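Local coordinates for protein muconate lactonizing enzyme (Corynebacterium glutamicum, PDB 3I4K) that belongs to the enolase superfamily of two-domain enzymes, pairing an alpha+beta N-terminal domain with a barrel domain that holds a magnesium ion, at residues Q9-R14 with V39-E44; R84-L89 with V112-A117. All blocks are in the same frame, centred on the assembly; numbering follows the deposited sequence.

Interaction 1 of 2, residues Q9-R14 with V39-E44; sequences QKVESR and VSVHLE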
loop_
_atom_site.group_PDB
_atom_site.type_symbol
_atom_site.label_atom_id
_atom_site.label_comp_id
_atom_site.label_asym_id
_atom_site.label_seq_id
_atom_site.Cartn_x
_atom_site.Cartn_y
_atom_site.Cartn_z
ATOM N N GLN A 9 -10.450 21.803 13.094
ATOM C CA GLN A 9 -10.555 22.779 14.172
ATOM C C GLN A 9 -10.320 22.153 15.533
ATOM O O GLN A 9 -9.668 22.743 16.394
ATOM C CB GLN A 9 -11.942 23.435 14.173
ATOM C CG GLN A 9 -12.393 23.982 12.827
ATOM C CD GLN A 9 -11.453 25.037 12.267
ATOM O OE1 GLN A 9 -11.286 26.114 12.848
ATOM N NE2 GLN A 9 -10.832 24.732 11.132
ATOM N N LYS A 10 -10.846 20.950 15.724
ATOM C CA LYS A 10 -10.721 20.294 17.013
ATOM C C LYS A 10 -10.773 18.770 16.924
ATOM O O LYS A 10 -11.335 18.206 15.986
ATOM C CB LYS A 10 -11.845 20.819 17.921
ATOM C CG LYS A 10 -11.941 20.199 19.307
ATOM C CD LYS A 10 -13.141 20.761 20.080
ATOM C CE LYS A 10 -14.458 20.511 19.347
ATOM N NZ LYS A 10 -15.647 21.027 20.091
ATOM N N VAL A 11 -10.169 18.115 17.910
ATOM C CA VAL A 11 -10.156 16.659 17.999
ATOM C C VAL A 11 -10.440 16.294 19.451
ATOM O O VAL A 11 -9.727 16.732 20.352
ATOM C CB VAL A 11 -8.784 16.072 17.604
ATOM C CG1 VAL A 11 -8.598 16.118 16.097
ATOM C CG2 VAL A 11 -7.694 16.860 18.270
ATOM N N GLU A 12 -11.485 15.505 19.679
ATOM C CA GLU A 12 -11.851 15.095 21.031
ATOM C C GLU A 12 -11.745 13.585 21.180
ATOM O O GLU A 12 -11.854 12.854 20.200
ATOM C CB GLU A 12 -13.290 15.510 21.355
ATOM C CG GLU A 12 -13.607 16.986 21.167
ATOM C CD GLU A 12 -15.034 17.326 21.581
ATOM O OE1 GLU A 12 -15.970 16.620 21.139
ATOM O OE2 GLU A 12 -15.217 18.302 22.344
ATOM N N SER A 13 -11.548 13.124 22.412
ATOM C CA SER A 13 -11.444 11.694 22.690
ATOM C C SER A 13 -12.294 11.333 23.902
ATOM O O SER A 13 -12.145 11.920 24.975
ATOM C CB SER A 13 -9.984 11.298 22.945
ATOM O OG SER A 13 -9.453 11.957 24.084
ATOM N N ARG A 14 -13.187 10.366 23.724
ATOM C CA ARG A 14 -14.062 9.933 24.802
ATOM C C ARG A 14 -13.866 8.457 25.111
ATOM O O ARG A 14 -13.853 7.621 24.205
ATOM C CB ARG A 14 -15.533 10.153 24.428
ATOM C CG ARG A 14 -15.941 11.598 24.196
ATOM C CD ARG A 14 -17.412 11.686 23.794
ATOM N NE ARG A 14 -17.868 13.071 23.706
ATOM C CZ ARG A 14 -17.440 13.951 22.805
ATOM N NH1 ARG A 14 -16.541 13.598 21.894
ATOM N NH2 ARG A 14 -17.906 15.194 22.817
ATOM N N VAL A 39 -12.580 8.608 19.277
ATOM C CA VAL A 39 -11.908 9.848 18.917
ATOM C C VAL A 39 -12.663 10.509 17.770
ATOM O O VAL A 39 -13.125 9.835 16.854
ATOM C CB VAL A 39 -10.439 9.576 18.485
ATOM C CG1 VAL A 39 -9.738 10.882 18.158
ATOM C CG2 VAL A 39 -9.695 8.850 19.599
ATOM N N SER A 40 -12.796 11.827 17.826
ATOM C CA SER A 40 -13.504 12.545 16.778
ATOM C C SER A 40 -12.693 13.709 16.247
ATOM O O SER A 40 -12.027 14.419 17.006
ATOM C CB SER A 40 -14.847 13.069 17.296
ATOM O OG SER A 40 -14.658 13.978 18.365
ATOM N N VAL A 41 -12.752 13.889 14.932
ATOM C CA VAL A 41 -12.061 14.976 14.267
ATOM C C VAL A 41 -13.138 15.924 13.738
ATOM O O VAL A 41 -13.998 15.537 12.940
ATOM C CB VAL A 41 -11.170 14.449 13.115
ATOM C CG1 VAL A 41 -10.613 15.607 12.295
ATOM C CG2 VAL A 41 -10.012 13.653 13.703
ATOM N N HIS A 42 -13.085 17.164 14.218
ATOM C CA HIS A 42 -14.049 18.199 13.861
ATOM C C HIS A 42 -13.481 19.142 12.813
ATOM O O HIS A 42 -12.483 19.827 13.046
ATOM C CB HIS A 42 -14.428 18.978 15.120
ATOM C CG HIS A 42 -14.930 18.111 16.230
ATOM N ND1 HIS A 42 -16.231 17.657 16.293
ATOM C CD2 HIS A 42 -14.294 17.573 17.298
ATOM C CE1 HIS A 42 -16.374 16.878 17.350
ATOM N NE2 HIS A 42 -15.213 16.810 17.977
ATOM N N LEU A 43 -14.131 19.170 11.656
ATOM C CA LEU A 43 -13.693 20.008 10.551
ATOM C C LEU A 43 -14.447 21.332 10.453
ATOM O O LEU A 43 -15.633 21.418 10.776
ATOM C CB LEU A 43 -13.830 19.246 9.230
ATOM C CG LEU A 43 -13.032 17.951 9.055
ATOM C CD1 LEU A 43 -13.259 17.408 7.654
ATOM C CD2 LEU A 43 -11.553 18.217 9.284
ATOM N N GLU A 44 -13.733 22.356 9.995
ATOM C CA GLU A 44 -14.273 23.698 9.821
ATOM C C GLU A 44 -15.671 23.697 9.207
ATOM O O GLU A 44 -16.534 24.468 9.621
ATOM C CB GLU A 44 -13.322 24.513 8.939
ATOM C CG GLU A 44 -13.791 25.917 8.637
ATOM C CD GLU A 44 -14.091 26.690 9.895
ATOM O OE1 GLU A 44 -13.200 26.756 10.769
ATOM O OE2 GLU A 44 -15.214 27.228 10.011
#
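The carbonyl oxygen of His42 takes two amides from the facing strand: Gln9 N lies 2.8 Å from His42 O, and Lys10 N adds a weak bond to the same oxygen. Two residues thus oppose one in a classic beta bulge, at the end of the antiparallel hairpin of strands 8-25 and 30-43 that is remote from its turn. This hairpin forms two of the three strands of the N-terminal domain sheet. Beyond the bulge the ladder is regular, with Glu12 and Ser40 as a hydrogen-bonded pair. The face of Lys10, Glu12, Ser40 and His42 is polar. The bend of Lys10 at chi3 (59°) carries CE over a face of the His42 ring, 4.0 Å from the ring centroid, a CH-pi contact. The Glu12 carboxylate stands almost perpendicular to that ring (86°), and His42 NE2 makes a weak bond of 3.3 Å to Glu12 OE1. Arg14 grips the same OE1 end-on with NH1 and NH2, both from one face of the carboxylate, the NH2 bond to Glu12 OE1 being 2.9 Å. Lys10 NZ completes the salt-bridge network at 3.6 Å from Glu12 OE2. The face of Val11, Ser13, Val39 and Val41 meets helices: Val11 packs on helix 66-81, Val41 on helix 104-121, and Ser13 OG bonds to Asp74, while Val11 CG1 and Val41 CG2 lie side by side, 3.7 Å apart.

Interaction 2 of 2, residues R84-L89 with V112-A117; sequences RAVSEL and VAMHDA
Val86, in a short 3-10 turn, presses its CG2 against the terminal methyl of Met114, a selenomethionine in this crystal. This CG2, anti to the backbone N, lies only 3.4 Å from Met114 CE, tighter than usual for two carbons, as the two side chains slide past each other in opposite directions. The same Val86 CG2 sits 3.2 Å from Met114 O. The bend of Met114 at chi3 (53°) turns CE back, and this methyl comes to 3.2 Å from Val86 O. The loop being followed links helix 66-81 to helix 89-99 in the N-terminal domain of the enolase superfamily fold, and packs against helix 104-121. Ser87 faces the dimer interface, packing on Asp128 of the second subunit. The Glu88 carboxylate turns back along the loop, bonding to Arg84 and Ala85: Arg84 NE and NH2 hold Glu88 OE1 side-on, the oxygen lying in the guanidinium plane, and Ala85 N donates to Glu88 OE2 at 3.2 Å. Leu89 then closes over the helix. Its CD2 sits above the centre of the His115 ring, 3.6 Å from the centroid and 13° off the ring normal, in a CH-pi contact. Leu89 CD2 also meets Met114 CB at 3.8 Å, and Leu89 CA lies 3.5 Å from Met114 CE.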
loop_
_atom_site.group_PDB
_atom_site.type_symbol
_atom_site.label_atom_id
_atom_site.label_comp_id
_atom_site.label_asym_id
_atom_site.label_seq_id
_atom_site.Cartn_x
_atom_site.Cartn_y
_atom_site.Cartn_z
ATOM N N ARG A 84 -4.746 22.148 10.274
ATOM C CA ARG A 84 -4.355 21.563 8.990
ATOM C C ARG A 84 -5.546 20.939 8.285
ATOM O O ARG A 84 -6.502 20.523 8.934
ATOM C CB ARG A 84 -3.270 20.504 9.197
ATOM C CG ARG A 84 -1.994 21.057 9.803
ATOM C CD ARG A 84 -0.961 19.972 10.046
ATOM N NE ARG A 84 -0.451 19.403 8.801
ATOM C CZ ARG A 84 0.512 18.489 8.749
ATOM N NH1 ARG A 84 1.065 18.046 9.874
ATOM N NH2 ARG A 84 0.925 18.019 7.579
ATOM N N ALA A 85 -5.490 20.881 6.958
ATOM C CA ALA A 85 -6.575 20.294 6.176
ATOM C C ALA A 85 -6.556 18.777 6.343
ATOM O O ALA A 85 -5.491 18.164 6.371
ATOM C CB ALA A 85 -6.421 20.664 4.701
ATOM N N VAL A 86 -7.734 18.172 6.452
ATOM C CA VAL A 86 -7.832 16.730 6.618
ATOM C C VAL A 86 -7.342 16.045 5.341
ATOM O O VAL A 86 -7.043 14.848 5.340
ATOM C CB VAL A 86 -9.291 16.299 6.919
ATOM C CG1 VAL A 86 -10.123 16.366 5.660
ATOM C CG2 VAL A 86 -9.322 14.891 7.508
ATOM N N SER A 87 -7.256 16.817 4.261
ATOM C CA SER A 87 -6.800 16.298 2.981
ATOM C C SER A 87 -5.276 16.150 2.971
ATOM O O SER A 87 -4.681 15.827 1.949
ATOM C CB SER A 87 -7.253 17.219 1.836
ATOM O OG SER A 87 -6.632 18.492 1.908
ATOM N N GLU A 88 -4.653 16.403 4.118
ATOM C CA GLU A 88 -3.205 16.260 4.276
ATOM C C GLU A 88 -2.962 14.968 5.052
ATOM O O GLU A 88 -1.873 14.734 5.568
ATOM C CB GLU A 88 -2.623 17.418 5.084
ATOM C CG GLU A 88 -2.487 18.721 4.336
ATOM C CD GLU A 88 -1.962 19.826 5.225
ATOM O OE1 GLU A 88 -0.844 19.689 5.762
ATOM O OE2 GLU A 88 -2.676 20.836 5.389
ATOM N N LEU A 89 -4.004 14.154 5.137
ATOM C CA LEU A 89 -3.984 12.889 5.853
ATOM C C LEU A 89 -2.602 12.217 5.887
ATOM O O LEU A 89 -1.956 12.170 6.942
ATOM C CB LEU A 89 -5.040 11.959 5.235
ATOM C CG LEU A 89 -5.401 10.579 5.799
ATOM C CD1 LEU A 89 -4.650 10.265 7.084
ATOM C CD2 LEU A 89 -6.895 10.541 6.013
ATOM N N VAL A 112 -8.297 6.817 11.374
ATOM C CA VAL A 112 -9.678 6.533 10.999
ATOM C C VAL A 112 -10.589 7.754 11.110
ATOM O O VAL A 112 -11.443 7.969 10.254
ATOM C CB VAL A 112 -10.261 5.395 11.849
ATOM C CG1 VAL A 112 -11.755 5.249 11.580
ATOM C CG2 VAL A 112 -9.553 4.090 11.507
ATOM N N ALA A 113 -10.407 8.549 12.161
ATOM C CA ALA A 113 -11.215 9.752 12.352
ATOM C C ALA A 113 -11.005 10.695 11.171
ATOM O O ALA A 113 -11.957 11.279 10.663
ATOM C CB ALA A 113 -10.834 10.449 13.658
HETATM N N MSE A 114 -9.758 10.831 10.733
HETATM C CA MSE A 114 -9.445 11.698 9.607
HETATM C C MSE A 114 -10.039 11.184 8.301
HETATM O O MSE A 114 -10.513 11.966 7.474
HETATM C CB MSE A 114 -7.934 11.869 9.473
HETATM C CG MSE A 114 -7.356 12.762 10.548
HETATM SE SE MSE A 114 -5.623 13.445 10.080
HETATM C CE MSE A 114 -6.053 14.189 8.352
ATOM N N HIS A 115 -10.019 9.871 8.120
ATOM C CA HIS A 115 -10.573 9.267 6.920
ATOM C C HIS A 115 -12.077 9.504 6.888
ATOM O O HIS A 115 -12.635 9.860 5.851
ATOM C CB HIS A 115 -10.282 7.766 6.893
ATOM C CG HIS A 115 -8.947 7.417 6.306
ATOM N ND1 HIS A 115 -8.758 7.214 4.955
ATOM C CD2 HIS A 115 -7.735 7.253 6.885
ATOM C CE1 HIS A 115 -7.486 6.940 4.728
ATOM N NE2 HIS A 115 -6.843 6.958 5.883
ATOM N N ASP A 116 -12.730 9.300 8.028
ATOM C CA ASP A 116 -14.173 9.499 8.122
ATOM C C ASP A 116 -14.526 10.954 7.779
ATOM O O ASP A 116 -15.315 11.214 6.874
ATOM C CB ASP A 116 -14.649 9.132 9.539
ATOM C CG ASP A 116 -16.164 8.961 9.637
ATOM O OD1 ASP A 116 -16.797 8.485 8.667
ATOM O OD2 ASP A 116 -16.719 9.278 10.711
ATOM N N ALA A 117 -13.914 11.897 8.490
ATOM C CA ALA A 117 -14.160 13.318 8.268
ATOM C C ALA A 117 -13.969 13.732 6.808
ATOM O O ALA A 117 -14.724 14.553 6.283
ATOM C CB ALA A 117 -13.243 14.146 9.169
#

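How the interactions relate
Interactions 1 and 2 lie in layers of the same N-terminal domain, their centres about 10 Å apart. The face carrying Val39 and Val41 in interaction 1 rests on the helix used by interaction 2: Val41 CG2 is 3.3 Å from Ala113 CB. Leu43, beside the bulge, reaches both segments of interaction 2, with its CD1 3.5 Å from Ala117 O and its CD2 3.8 Å from Val86 CB. Segment 112-117 thus meets the sheet on one side and the loop on an adjoining one. Asp116 extends the join, accepting from Tyr50 N of the third strand and from Leu360 N. Neither contact includes the magnesium ligands Asp200, Glu226 and Asp251, which belong to the barrel domain.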